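Local atomic coordinates of parahox neighbor (Phaeodactylum tricornutum CCAP 1055/1, PDB entry 5Z5M), a protein that probably catalyses the last two steps from urate to (S)-allantoin, hydrolysing 5-hydroxyisourate and then stereoselectively decarboxylating the product. Residues Cys185-Thr190 and Trp245-Gly250; Glu251-Lys256 and Leu286-Trp291; Asp9-Pro14 and Glu41-Ile46; Glu34-Asp39 and Ser50-Ala55. All blocks are in the same frame, centred on the assembly; numbering follows the deposited sequence.

Interaction 1: residues Cys185-Thr190 and Trp245-Gly250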
loop_
_atom_site.group_PDB
_atom_site.type_symbol
_atom_site.label_atom_id
_atom_site.label_comp_id
_atom_site.label_asym_id
_atom_site.label_seq_id
_atom_site.Cartn_x
_atom_site.Cartn_y
_atom_site.Cartn_z
ATOM N N CYS A 185 -10.514 -12.055 -8.586
ATOM C CA CYS A 185 -9.980 -11.668 -7.295
ATOM C C CYS A 185 -8.725 -12.472 -6.982
ATOM O O CYS A 185 -8.569 -13.605 -7.433
ATOM C CB CYS A 185 -11.029 -11.873 -6.205
ATOM S SG CYS A 185 -10.583 -11.149 -4.612
ATOM N N HIS A 186 -7.830 -11.863 -6.221
ATOM C CA HIS A 186 -6.615 -12.509 -5.755
ATOM C C HIS A 186 -6.360 -12.017 -4.338
ATOM O O HIS A 186 -6.549 -10.835 -4.050
ATOM C CB HIS A 186 -5.443 -12.182 -6.685
ATOM C CG HIS A 186 -4.121 -12.706 -6.218
ATOM N ND1 HIS A 186 -3.820 -14.050 -6.195
ATOM C CD2 HIS A 186 -3.018 -12.063 -5.769
ATOM C CE1 HIS A 186 -2.587 -14.214 -5.741
ATOM N NE2 HIS A 186 -2.081 -13.024 -5.476
ATOM N N VAL A 187 -5.968 -12.913 -3.443
ATOM C CA VAL A 187 -5.621 -12.500 -2.089
ATOM C C VAL A 187 -4.163 -12.831 -1.793
ATOM O O VAL A 187 -3.721 -13.973 -1.956
ATOM C CB VAL A 187 -6.504 -13.168 -1.031
ATOM C CG1 VAL A 187 -6.128 -12.644 0.357
ATOM C CG2 VAL A 187 -7.971 -12.923 -1.336
ATOM N N LEU A 188 -3.414 -11.820 -1.374
ATOM C CA LEU A 188 -2.014 -12.000 -1.016
ATOM C C LEU A 188 -1.758 -11.676 0.450
ATOM O O LEU A 188 -2.102 -10.593 0.921
ATOM C CB LEU A 188 -1.127 -11.121 -1.889
ATOM C CG LEU A 188 0.347 -11.174 -1.497
ATOM C CD1 LEU A 188 1.042 -12.341 -2.173
ATOM C CD2 LEU A 188 1.026 -9.859 -1.826
ATOM N N ASP A 189 -1.145 -12.625 1.154
ATOM C CA ASP A 189 -0.759 -12.472 2.555
ATOM C C ASP A 189 0.600 -11.770 2.615
ATOM O O ASP A 189 1.631 -12.395 2.381
ATOM C CB ASP A 189 -0.715 -13.855 3.226
ATOM C CG ASP A 189 -0.278 -13.818 4.688
ATOM O OD1 ASP A 189 0.103 -12.752 5.215
ATOM O OD2 ASP A 189 -0.297 -14.902 5.308
ATOM N N THR A 190 0.611 -10.473 2.921
ATOM C CA THR A 190 1.861 -9.720 2.881
ATOM C C THR A 190 2.699 -9.909 4.140
ATOM O O THR A 190 3.857 -9.493 4.191
ATOM C CB THR A 190 1.604 -8.209 2.674
ATOM O OG1 THR A 190 0.760 -7.717 3.722
ATOM C CG2 THR A 190 0.932 -7.969 1.337
ATOM N N TRP A 245 -17.209 -7.014 -1.643
ATOM C CA TRP A 245 -16.606 -8.255 -1.175
ATOM C C TRP A 245 -16.732 -8.315 0.337
ATOM O O TRP A 245 -16.775 -7.284 1.007
ATOM C CB TRP A 245 -15.112 -8.369 -1.504
ATOM C CG TRP A 245 -14.650 -8.391 -2.943
ATOM C CD1 TRP A 245 -13.915 -7.423 -3.568
ATOM C CD2 TRP A 245 -14.796 -9.459 -3.896
ATOM N NE1 TRP A 245 -13.626 -7.802 -4.854
ATOM C CE2 TRP A 245 -14.160 -9.043 -5.085
ATOM C CE3 TRP A 245 -15.428 -10.706 -3.871
ATOM C CZ2 TRP A 245 -14.134 -9.830 -6.237
ATOM C CZ3 TRP A 245 -15.397 -11.491 -5.021
ATOM C CH2 TRP A 245 -14.755 -11.046 -6.184
ATOM N N THR A 246 -16.749 -9.527 0.868
ATOM C CA THR A 246 -16.523 -9.748 2.287
ATOM C C THR A 246 -15.399 -10.764 2.408
ATOM O O THR A 246 -15.560 -11.914 2.012
ATOM C CB THR A 246 -17.788 -10.257 3.017
ATOM O OG1 THR A 246 -18.845 -9.298 2.884
ATOM C CG2 THR A 246 -17.495 -10.468 4.495
ATOM N N PHE A 247 -14.243 -10.325 2.899
ATOM C CA PHE A 247 -13.108 -11.218 3.090
ATOM C C PHE A 247 -13.055 -11.696 4.535
ATOM O O PHE A 247 -12.968 -10.885 5.458
ATOM C CB PHE A 247 -11.793 -10.523 2.732
ATOM C CG PHE A 247 -11.700 -10.103 1.294
ATOM C CD1 PHE A 247 -11.245 -10.986 0.328
ATOM C CD2 PHE A 247 -12.048 -8.819 0.912
ATOM C CE1 PHE A 247 -11.144 -10.599 -1.003
ATOM C CE2 PHE A 247 -11.950 -8.423 -0.407
ATOM C CZ PHE A 247 -11.499 -9.318 -1.373
ATOM N N PHE A 248 -13.105 -13.007 4.739
ATOM C CA PHE A 248 -13.069 -13.537 6.102
ATOM C C PHE A 248 -11.631 -13.836 6.507
ATOM O O PHE A 248 -11.220 -14.991 6.585
ATOM C CB PHE A 248 -13.956 -14.782 6.217
ATOM C CG PHE A 248 -15.421 -14.485 6.061
ATOM C CD1 PHE A 248 -16.017 -14.505 4.812
ATOM C CD2 PHE A 248 -16.191 -14.142 7.162
ATOM C CE1 PHE A 248 -17.365 -14.216 4.663
ATOM C CE2 PHE A 248 -17.532 -13.848 7.022
ATOM C CZ PHE A 248 -18.121 -13.882 5.771
ATOM N N CYS A 249 -10.872 -12.775 6.772
ATOM C CA CYS A 249 -9.437 -12.892 7.002
ATOM C C CYS A 249 -9.097 -13.459 8.370
ATOM O O CYS A 249 -8.036 -14.054 8.546
ATOM C CB CYS A 249 -8.759 -11.537 6.835
ATOM S SG CYS A 249 -8.871 -10.913 5.167
ATOM N N GLY A 250 -9.987 -13.250 9.335
ATOM C CA GLY A 250 -9.791 -13.774 10.675
ATOM C C GLY A 250 -9.630 -15.282 10.685
ATOM O O GLY A 250 -8.737 -15.812 11.349
#
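Cys-185 is the pivot of this contact, because its two side-chain atoms meet two different aromatic rings. Cys-185 CB lies 3.7 Å from Trp-245 CZ2, and SG stands over a face of the same indole, 4.3 Å from the centroid of its six-membered ring and only 19° off the normal, shifted toward the rim. The Phe-247 ring receives that sulfur differently: Cys-185 SG is in its plane, at the edge, 3.7 Å from Phe-247 CE1. One thiol is therefore face-on to Trp-245 and edge-on to Phe-247, and the position follows from chi1 of -170°, which swings SG away from the backbone N of Cys-185. Packing thins toward Val-187, where CG2 approaches Phe-247 CE1 at 3.9 Å from an oblique direction. The looser side lies away from the interface: His-186 points away from residues 245-250 and is partly exposed, and so are Thr-246 and Phe-248 on the other strand. The nearest CA atoms are still 9.2 Å apart, for Val-187 and Phe-247, a spacing bridged by side chains and in keeping with two facing sheets of a transthyretin-like sandwich. Strand 182-189 pairs in parallel with strand 281-289 in one sheet; strand 241-248 runs between strands 200-207 and 268-275 in the other.

Interaction 2: residues Glu251-Lys256 and Leu286-Trp291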
loop_
_atom_site.group_PDB
_atom_site.type_symbol
_atom_site.label_atom_id
_atom_site.label_comp_id
_atom_site.label_asym_id
_atom_site.label_seq_id
_atom_site.Cartn_x
_atom_site.Cartn_y
_atom_site.Cartn_z
ATOM N N GLU A 251 -10.498 -15.973 9.953
ATOM C CA GLU A 251 -10.398 -17.426 9.822
ATOM C C GLU A 251 -9.087 -17.842 9.163
ATOM O O GLU A 251 -8.492 -18.843 9.550
ATOM C CB GLU A 251 -11.572 -17.981 9.013
ATOM C CG GLU A 251 -12.926 -17.491 9.461
ATOM C CD GLU A 251 -14.031 -17.849 8.484
ATOM O OE1 GLU A 251 -13.754 -18.557 7.489
ATOM O OE2 GLU A 251 -15.178 -17.407 8.712
ATOM N N TYR A 252 -8.644 -17.080 8.161
ATOM C CA TYR A 252 -7.395 -17.398 7.479
ATOM C C TYR A 252 -6.198 -17.252 8.426
ATOM O O TYR A 252 -5.344 -18.137 8.498
ATOM C CB TYR A 252 -7.197 -16.516 6.229
ATOM C CG TYR A 252 -5.790 -16.609 5.677
ATOM C CD1 TYR A 252 -5.382 -17.718 4.943
ATOM C CD2 TYR A 252 -4.861 -15.601 5.916
ATOM C CE1 TYR A 252 -4.093 -17.816 4.460
ATOM C CE2 TYR A 252 -3.571 -15.691 5.439
ATOM C CZ TYR A 252 -3.190 -16.800 4.711
ATOM O OH TYR A 252 -1.907 -16.896 4.230
ATOM N N PHE A 253 -6.127 -16.142 9.156
ATOM C CA PHE A 253 -4.998 -15.955 10.063
ATOM C C PHE A 253 -4.985 -17.025 11.165
ATOM O O PHE A 253 -3.920 -17.486 11.579
ATOM C CB PHE A 253 -5.026 -14.550 10.661
ATOM C CG PHE A 253 -4.796 -13.476 9.644
ATOM C CD1 PHE A 253 -3.775 -13.603 8.719
ATOM C CD2 PHE A 253 -5.611 -12.362 9.588
ATOM C CE1 PHE A 253 -3.556 -12.629 7.764
ATOM C CE2 PHE A 253 -5.400 -11.383 8.634
ATOM C CZ PHE A 253 -4.371 -11.522 7.721
ATOM N N ALA A 254 -6.166 -17.433 11.614
ATOM C CA ALA A 254 -6.265 -18.470 12.646
ATOM C C ALA A 254 -5.787 -19.827 12.130
ATOM O O ALA A 254 -5.261 -20.636 12.895
ATOM C CB ALA A 254 -7.697 -18.575 13.163
ATOM N N SER A 255 -5.967 -20.070 10.833
ATOM C CA SER A 255 -5.546 -21.332 10.234
ATOM C C SER A 255 -4.027 -21.417 10.162
ATOM O O SER A 255 -3.461 -22.503 10.073
ATOM C CB SER A 255 -6.148 -21.505 8.837
ATOM O OG SER A 255 -5.541 -20.638 7.889
ATOM N N LYS A 256 -3.370 -20.263 10.198
ATOM C CA LYS A 256 -1.915 -20.214 10.114
ATOM C C LYS A 256 -1.277 -20.138 11.494
ATOM O O LYS A 256 -0.058 -20.268 11.635
ATOM C CB LYS A 256 -1.472 -19.012 9.273
ATOM C CG LYS A 256 -1.884 -19.097 7.815
ATOM C CD LYS A 256 -0.677 -19.316 6.927
ATOM C CE LYS A 256 -1.073 -19.958 5.616
ATOM N NZ LYS A 256 0.072 -20.031 4.668
ATOM N N LEU A 286 -7.030 -8.298 -2.867
ATOM C CA LEU A 286 -6.778 -7.862 -1.502
ATOM C C LEU A 286 -5.328 -8.168 -1.113
ATOM O O LEU A 286 -4.876 -9.313 -1.219
ATOM C CB LEU A 286 -7.746 -8.552 -0.527
ATOM C CG LEU A 286 -7.573 -8.228 0.959
ATOM C CD1 LEU A 286 -7.985 -6.784 1.232
ATOM C CD2 LEU A 286 -8.357 -9.198 1.835
ATOM N N LEU A 287 -4.601 -7.143 -0.677
ATOM C CA LEU A 287 -3.289 -7.316 -0.060
ATOM C C LEU A 287 -3.493 -7.200 1.439
ATOM O O LEU A 287 -3.996 -6.185 1.894
ATOM C CB LEU A 287 -2.293 -6.261 -0.551
ATOM C CG LEU A 287 -1.638 -6.383 -1.932
ATOM C CD1 LEU A 287 -2.660 -6.411 -3.057
ATOM C CD2 LEU A 287 -0.650 -5.240 -2.137
ATOM N N VAL A 288 -3.136 -8.219 2.218
ATOM C CA VAL A 288 -3.522 -8.180 3.629
ATOM C C VAL A 288 -2.508 -8.802 4.602
ATOM O O VAL A 288 -1.841 -9.785 4.287
ATOM C CB VAL A 288 -4.899 -8.869 3.818
ATOM C CG1 VAL A 288 -4.841 -10.348 3.411
ATOM C CG2 VAL A 288 -5.401 -8.718 5.242
ATOM N N SER A 289 -2.383 -8.183 5.775
ATOM C CA SER A 289 -1.699 -8.765 6.926
ATOM C C SER A 289 -2.674 -8.604 8.095
ATOM O O SER A 289 -3.742 -8.016 7.916
ATOM C CB SER A 289 -0.355 -8.074 7.189
ATOM O OG SER A 289 -0.525 -6.811 7.820
ATOM N N PRO A 290 -2.343 -9.132 9.289
ATOM C CA PRO A 290 -3.278 -8.863 10.388
ATOM C C PRO A 290 -3.395 -7.377 10.748
ATOM O O PRO A 290 -4.315 -6.999 11.483
ATOM C CB PRO A 290 -2.676 -9.651 11.561
ATOM C CG PRO A 290 -1.924 -10.748 10.916
ATOM C CD PRO A 290 -1.348 -10.154 9.657
ATOM N N TRP A 291 -2.487 -6.551 10.234
ATOM C CA TRP A 291 -2.363 -5.171 10.702
ATOM C C TRP A 291 -2.467 -4.146 9.583
ATOM O O TRP A 291 -2.266 -2.952 9.807
ATOM C CB TRP A 291 -1.032 -4.988 11.433
ATOM C CG TRP A 291 -0.728 -6.109 12.380
ATOM C CD1 TRP A 291 0.102 -7.169 12.151
ATOM C CD2 TRP A 291 -1.258 -6.293 13.702
ATOM N NE1 TRP A 291 0.124 -7.996 13.247
ATOM C CE2 TRP A 291 -0.702 -7.479 14.213
ATOM C CE3 TRP A 291 -2.146 -5.566 14.502
ATOM C CZ2 TRP A 291 -1.004 -7.960 15.487
ATOM C CZ3 TRP A 291 -2.443 -6.045 15.774
ATOM C CH2 TRP A 291 -1.877 -7.230 16.248
#
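Phe-253 lays one face of its ring against Pro-290, whose CG stands 3.9 Å from the ring centroid and 5° off the normal: a nearly centred CH-pi contact. The proline CD also reaches the ring, 3.8 Å from Phe-253 CE1. The far end of the phenyl group presses on the backbone as well, with Phe-253 CZ 3.4 Å from Ser-289 C, so the Ser-289 to Pro-290 peptide forms part of the surface that receives it. Val-288 meets a different part of the ring: Val-288 CG2 lies near the ring plane, 3.9 Å from Phe-253 CZ. Two torsions bring these groups together. In Phe-253, chi1 of -66° sets CG opposite the carbonyl carbon and projects the ring from helix 249-256 toward the strand end. In Val-288 the methyl that touches is CG2, which lies opposite the backbone N.

Beyond the proline, Trp-291 N donates to Ser-289 OG at 3.1 Å with an N-H...O angle of 159°, an ST turn spanning the bend after the strand. The same hydroxyl also bonds to Ser-292 OG and to Thr-190 O of the second subunit, which ties this turn to the assembly. Helix 249-256 follows directly on strand 241-248, and its Phe-253 packs at the end of strand 281-289, which lies between strands 182-189 and 292-296; Val-288 also touches Phe-293 on the last of these.

Interaction 3: residues Asp9-Pro14 and Glu41-Ile46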
loop_
_atom_site.group_PDB
_atom_site.type_symbol
_atom_site.label_atom_id
_atom_site.label_comp_id
_atom_site.label_asym_id
_atom_site.label_seq_id
_atom_site.Cartn_x
_atom_site.Cartn_y
_atom_site.Cartn_z
ATOM N N ASP A 9 -26.574 -5.609 -33.431
ATOM C CA ASP A 9 -27.860 -5.332 -34.054
ATOM C C ASP A 9 -27.920 -3.891 -34.572
ATOM O O ASP A 9 -28.245 -3.652 -35.738
ATOM C CB ASP A 9 -28.984 -5.604 -33.044
ATOM C CG ASP A 9 -30.343 -5.130 -33.523
ATOM O OD1 ASP A 9 -30.572 -5.080 -34.751
ATOM O OD2 ASP A 9 -31.192 -4.814 -32.661
ATOM N N LEU A 10 -27.596 -2.939 -33.701
ATOM C CA LEU A 10 -27.622 -1.517 -34.057
ATOM C C LEU A 10 -26.798 -1.205 -35.304
ATOM O O LEU A 10 -27.308 -0.653 -36.284
ATOM C CB LEU A 10 -27.113 -0.668 -32.888
ATOM C CG LEU A 10 -26.959 0.837 -33.143
ATOM C CD1 LEU A 10 -28.280 1.479 -33.552
ATOM C CD2 LEU A 10 -26.381 1.531 -31.914
ATOM N N LEU A 11 -25.521 -1.568 -35.266
ATOM C CA LEU A 11 -24.589 -1.164 -36.310
ATOM C C LEU A 11 -24.779 -1.935 -37.621
ATOM O O LEU A 11 -24.102 -1.658 -38.613
ATOM C CB LEU A 11 -23.150 -1.314 -35.811
ATOM C CG LEU A 11 -22.819 -0.455 -34.589
ATOM C CD1 LEU A 11 -21.365 -0.633 -34.178
ATOM C CD2 LEU A 11 -23.126 1.018 -34.855
ATOM N N SER A 12 -25.709 -2.886 -37.635
ATOM C CA SER A 12 -26.031 -3.606 -38.865
ATOM C C SER A 12 -27.224 -2.961 -39.572
ATOM O O SER A 12 -27.639 -3.402 -40.644
ATOM C CB SER A 12 -26.319 -5.080 -38.573
ATOM O OG SER A 12 -27.646 -5.256 -38.114
ATOM N N LYS A 13 -27.759 -1.905 -38.968
ATOM C CA LYS A 13 -28.912 -1.197 -39.516
ATOM C C LYS A 13 -28.470 -0.075 -40.459
ATOM O O LYS A 13 -27.328 0.377 -40.386
ATOM C CB LYS A 13 -29.768 -0.637 -38.376
ATOM C CG LYS A 13 -30.531 -1.697 -37.601
ATOM C CD LYS A 13 -31.282 -1.089 -36.430
ATOM C CE LYS A 13 -31.829 -2.159 -35.501
ATOM N NZ LYS A 13 -33.067 -1.698 -34.810
ATOM N N PRO A 14 -29.369 0.370 -41.356
ATOM C CA PRO A 14 -29.032 1.480 -42.257
ATOM C C PRO A 14 -28.538 2.711 -41.500
ATOM O O PRO A 14 -29.017 2.984 -40.402
ATOM C CB PRO A 14 -30.357 1.768 -42.983
ATOM C CG PRO A 14 -31.415 1.042 -42.200
ATOM C CD PRO A 14 -30.724 -0.146 -41.618
ATOM N N GLU A 41 -16.589 2.278 -42.630
ATOM C CA GLU A 41 -15.748 1.109 -42.410
ATOM C C GLU A 41 -14.932 1.253 -41.140
ATOM O O GLU A 41 -14.460 0.262 -40.581
ATOM C CB GLU A 41 -14.849 0.857 -43.618
ATOM C CG GLU A 41 -15.589 0.156 -44.746
ATOM C CD GLU A 41 -14.953 0.380 -46.095
ATOM O OE1 GLU A 41 -13.722 0.579 -46.148
ATOM O OE2 GLU A 41 -15.688 0.362 -47.102
ATOM N N SER A 42 -14.771 2.489 -40.683
ATOM C CA SER A 42 -14.329 2.714 -39.319
ATOM C C SER A 42 -15.478 2.293 -38.419
ATOM O O SER A 42 -15.275 1.648 -37.391
ATOM C CB SER A 42 -13.946 4.171 -39.083
ATOM O OG SER A 42 -13.553 4.378 -37.739
ATOM N N LEU A 43 -16.692 2.645 -38.835
ATOM C CA LEU A 43 -17.906 2.186 -38.168
ATOM C C LEU A 43 -17.979 0.669 -38.125
ATOM O O LEU A 43 -18.386 0.084 -37.120
ATOM C CB LEU A 43 -19.147 2.726 -38.875
ATOM C CG LEU A 43 -20.483 2.365 -38.222
ATOM C CD1 LEU A 43 -20.777 3.311 -37.069
ATOM C CD2 LEU A 43 -21.617 2.376 -39.235
ATOM N N ALA A 44 -17.577 0.038 -39.228
ATOM C CA ALA A 44 -17.697 -1.405 -39.387
ATOM C C ALA A 44 -16.806 -2.176 -38.416
ATOM O O ALA A 44 -17.105 -3.319 -38.067
ATOM C CB ALA A 44 -17.371 -1.800 -40.818
ATOM N N SER A 45 -15.714 -1.552 -37.991
ATOM C CA SER A 45 -14.774 -2.206 -37.085
ATOM C C SER A 45 -15.210 -2.128 -35.615
ATOM O O SER A 45 -14.599 -2.759 -34.749
ATOM C CB SER A 45 -13.381 -1.593 -37.241
ATOM O OG SER A 45 -13.337 -0.292 -36.683
ATOM N N ILE A 46 -16.262 -1.363 -35.336
ATOM C CA ILE A 46 -16.757 -1.222 -33.965
ATOM C C ILE A 46 -17.522 -2.462 -33.521
ATOM O O ILE A 46 -18.555 -2.800 -34.098
ATOM C CB ILE A 46 -17.669 -0.000 -33.808
ATOM C CG1 ILE A 46 -16.898 1.280 -34.130
ATOM C CG2 ILE A 46 -18.228 0.049 -32.386
ATOM C CD1 ILE A 46 -17.769 2.525 -34.201
#
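The backbones come closest at Leu-11 and Ala-44, with CA atoms 7.6 Å apart, where segment 9-14 faces a segment in which residues 42-45 coil like a helix but lack its full hydrogen-bond pattern. Leu-11 crosses that gap by dividing its two methyls between two partners. Leu-11 CD1 lies 3.7 Å from Ile-46 CG2 and 3.5 Å from Ile-46 O, the two side chains meeting at about a right angle. Leu-11 CD2 takes the other direction and lies 4.0 Å from Leu-43 CD1. Leu-43 presents this methyl with chi1 of -177°, its CG extended away from the backbone N, while Ala-44 and Ser-45 turn their side chains to the other side.

Each turn also carries a serine bond of its own. Ser-12 OG donates to Asp-9 O at 2.9 Å and Ser-45 OG to Ser-42 O at 2.8 Å; in both cases the serine backbone N reaches the same carbonyl from the same face of its plane, so two donors grip one oxygen. Ile-18 of helix 15-22 touches both leucines. Since the cross-contact consists of aliphatic carbons meeting one another and a single carbonyl, its cohesion is essentially dispersive and hydrophobic, with the polar bonds shaping each turn separately.

Interaction 4: residues Glu34-Asp39 and Ser50-Ala55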
loop_
_atom_site.group_PDB
_atom_site.type_symbol
_atom_site.label_atom_id
_atom_site.label_comp_id
_atom_site.label_asym_id
_atom_site.label_seq_id
_atom_site.Cartn_x
_atom_site.Cartn_y
_atom_site.Cartn_z
ATOM N N GLU A 34 -23.721 11.947 -36.861
ATOM C CA GLU A 34 -23.579 12.112 -38.299
ATOM C C GLU A 34 -22.164 11.778 -38.745
ATOM O O GLU A 34 -21.971 10.942 -39.624
ATOM C CB GLU A 34 -23.950 13.532 -38.707
ATOM C CG GLU A 34 -25.426 13.813 -38.558
ATOM C CD GLU A 34 -26.286 12.800 -39.291
ATOM O OE1 GLU A 34 -25.955 12.466 -40.449
ATOM O OE2 GLU A 34 -27.293 12.340 -38.710
ATOM N N ALA A 35 -21.180 12.420 -38.119
ATOM C CA ALA A 35 -19.778 12.138 -38.394
ATOM C C ALA A 35 -19.468 10.649 -38.214
ATOM O O ALA A 35 -18.705 10.072 -38.983
ATOM C CB ALA A 35 -18.882 12.982 -37.498
ATOM N N LEU A 36 -20.088 10.028 -37.215
ATOM C CA LEU A 36 -19.864 8.609 -36.937
ATOM C C LEU A 36 -20.282 7.700 -38.095
ATOM O O LEU A 36 -19.485 6.895 -38.582
ATOM C CB LEU A 36 -20.612 8.190 -35.670
ATOM C CG LEU A 36 -20.369 6.744 -35.234
ATOM C CD1 LEU A 36 -18.970 6.577 -34.656
ATOM C CD2 LEU A 36 -21.426 6.250 -34.252
ATOM N N VAL A 37 -21.528 7.828 -38.537
ATOM C CA VAL A 37 -22.083 6.904 -39.529
ATOM C C VAL A 37 -21.551 7.095 -40.948
ATOM O O VAL A 37 -21.728 6.218 -41.798
ATOM C CB VAL A 37 -23.623 7.003 -39.575
ATOM C CG1 VAL A 37 -24.223 6.549 -38.255
ATOM C CG2 VAL A 37 -24.055 8.423 -39.891
ATOM N N LYS A 38 -20.897 8.223 -41.209
ATOM C CA LYS A 38 -20.398 8.479 -42.559
ATOM C C LYS A 38 -19.004 7.902 -42.817
ATOM O O LYS A 38 -18.600 7.749 -43.974
ATOM C CB LYS A 38 -20.425 9.975 -42.863
ATOM C CG LYS A 38 -21.796 10.580 -42.622
ATOM C CD LYS A 38 -21.794 12.105 -42.630
ATOM C CE LYS A 38 -22.979 12.627 -43.440
ATOM N NZ LYS A 38 -24.234 12.620 -42.627
ATOM N N ASP A 39 -18.286 7.542 -41.757
ATOM C CA ASP A 39 -17.085 6.732 -41.922
ATOM C C ASP A 39 -17.486 5.274 -41.731
ATOM O O ASP A 39 -17.345 4.708 -40.645
ATOM C CB ASP A 39 -15.988 7.152 -40.944
ATOM C CG ASP A 39 -14.601 6.748 -41.422
ATOM O OD1 ASP A 39 -14.476 6.308 -42.589
ATOM O OD2 ASP A 39 -13.633 6.887 -40.641
ATOM N N SER A 50 -17.982 -0.282 -25.671
ATOM C CA SER A 50 -16.796 0.506 -25.333
ATOM C C SER A 50 -16.230 1.209 -26.558
ATOM O O SER A 50 -15.936 2.404 -26.526
ATOM C CB SER A 50 -15.711 -0.374 -24.714
ATOM O OG SER A 50 -16.091 -0.831 -23.435
ATOM N N GLN A 51 -16.072 0.451 -27.640
ATOM C CA GLN A 51 -15.530 0.998 -28.876
ATOM C C GLN A 51 -16.458 2.049 -29.482
ATOM O O GLN A 51 -16.000 3.035 -30.061
ATOM C CB GLN A 51 -15.269 -0.128 -29.879
ATOM C CG GLN A 51 -14.107 -1.029 -29.483
ATOM C CD GLN A 51 -14.004 -2.270 -30.346
ATOM O OE1 GLN A 51 -14.911 -2.583 -31.112
ATOM N NE2 GLN A 51 -12.895 -2.986 -30.221
ATOM N N LEU A 52 -17.760 1.828 -29.345
ATOM C CA LEU A 52 -18.743 2.775 -29.851
ATOM C C LEU A 52 -18.628 4.101 -29.096
ATOM O O LEU A 52 -18.611 5.175 -29.702
ATOM C CB LEU A 52 -20.157 2.194 -29.727
ATOM C CG LEU A 52 -21.296 3.166 -30.046
ATOM C CD1 LEU A 52 -21.144 3.726 -31.463
ATOM C CD2 LEU A 52 -22.638 2.482 -29.862
ATOM N N ALA A 53 -18.524 4.014 -27.775
ATOM C CA ALA A 53 -18.355 5.197 -26.937
ATOM C C ALA A 53 -17.057 5.925 -27.269
ATOM O O ALA A 53 -17.031 7.155 -27.336
ATOM C CB ALA A 53 -18.381 4.812 -25.462
ATOM N N ALA A 54 -15.991 5.154 -27.479
ATOM C CA ALA A 54 -14.674 5.700 -27.790
ATOM C C ALA A 54 -14.687 6.442 -29.118
ATOM O O ALA A 54 -14.051 7.485 -29.263
ATOM C CB ALA A 54 -13.630 4.583 -27.827
ATOM N N ALA A 55 -15.397 5.872 -30.087
ATOM C CA ALA A 55 -15.515 6.452 -31.417
ATOM C C ALA A 55 -16.223 7.811 -31.376
ATOM O O ALA A 55 -15.788 8.765 -32.020
ATOM C CB ALA A 55 -16.250 5.498 -32.337
#
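Leu-36 extends its isobutyl group from helix 30-38 and sets one methyl against each of two residues on helix 49-61. Leu-36 CD1 lies 3.7 Å from Ala-55 CB, and Leu-36 CD2 lies 3.8 Å from Leu-52 CD1. The fork is aimed by chi1 of -176°, which holds CG far from the backbone N of Leu-36. Leu-52 shares that type of first torsion, chi1 172°, yet the two side chains cross at about a right angle, and they touch through one methyl of each. The CB of Leu-52 does not itself point at the other helix; its CD1 end reaches across. Ala-55, by contrast, points its CB toward the other helix, where it meets Leu-36, and here the CA atoms of Leu-36 and Ala-55 approach to 7.4 Å.

This is a helix-helix contact within the all-helical OHCU decarboxylase part of the fusion protein, with the two helices joined by the loop that carries Leu-43 and Ile-46. The first of these loop residues helps enclose it, Leu-43 touching Leu-36. Leu-22 of helix 15-22 packs on Leu-36, while Leu-170 of helix 151-173 packs on Leu-52. On helix 30-38, one turn links Lys-38 NZ to Glu-34 OE1 by a 2.8 Å salt bridge.

How the interactions relate
The four contacts form two pairs, one in each of the two family regions of the fusion protein. Interactions 3 and 4 come first along the chain, their segments alternating, with centres 9 Å apart in the OHCU decarboxylase range; Ile-46 joins them by packing on Leu-52 and Ala-55. Interactions 1 and 2 follow in series in the transthyretin-like range, with centres 7 Å apart. Both use helix 249-256, and their strands 182-189 and 281-289 are neighbours in one sheet; a probable hydrogen bond between Tyr-252 OH and Asp-189 OD2 links them. Between the pairs, centres lie about 41 to 50 Å apart on opposite sides of the chain's centre, consistent with two separately packed enzymatic units in one polypeptide.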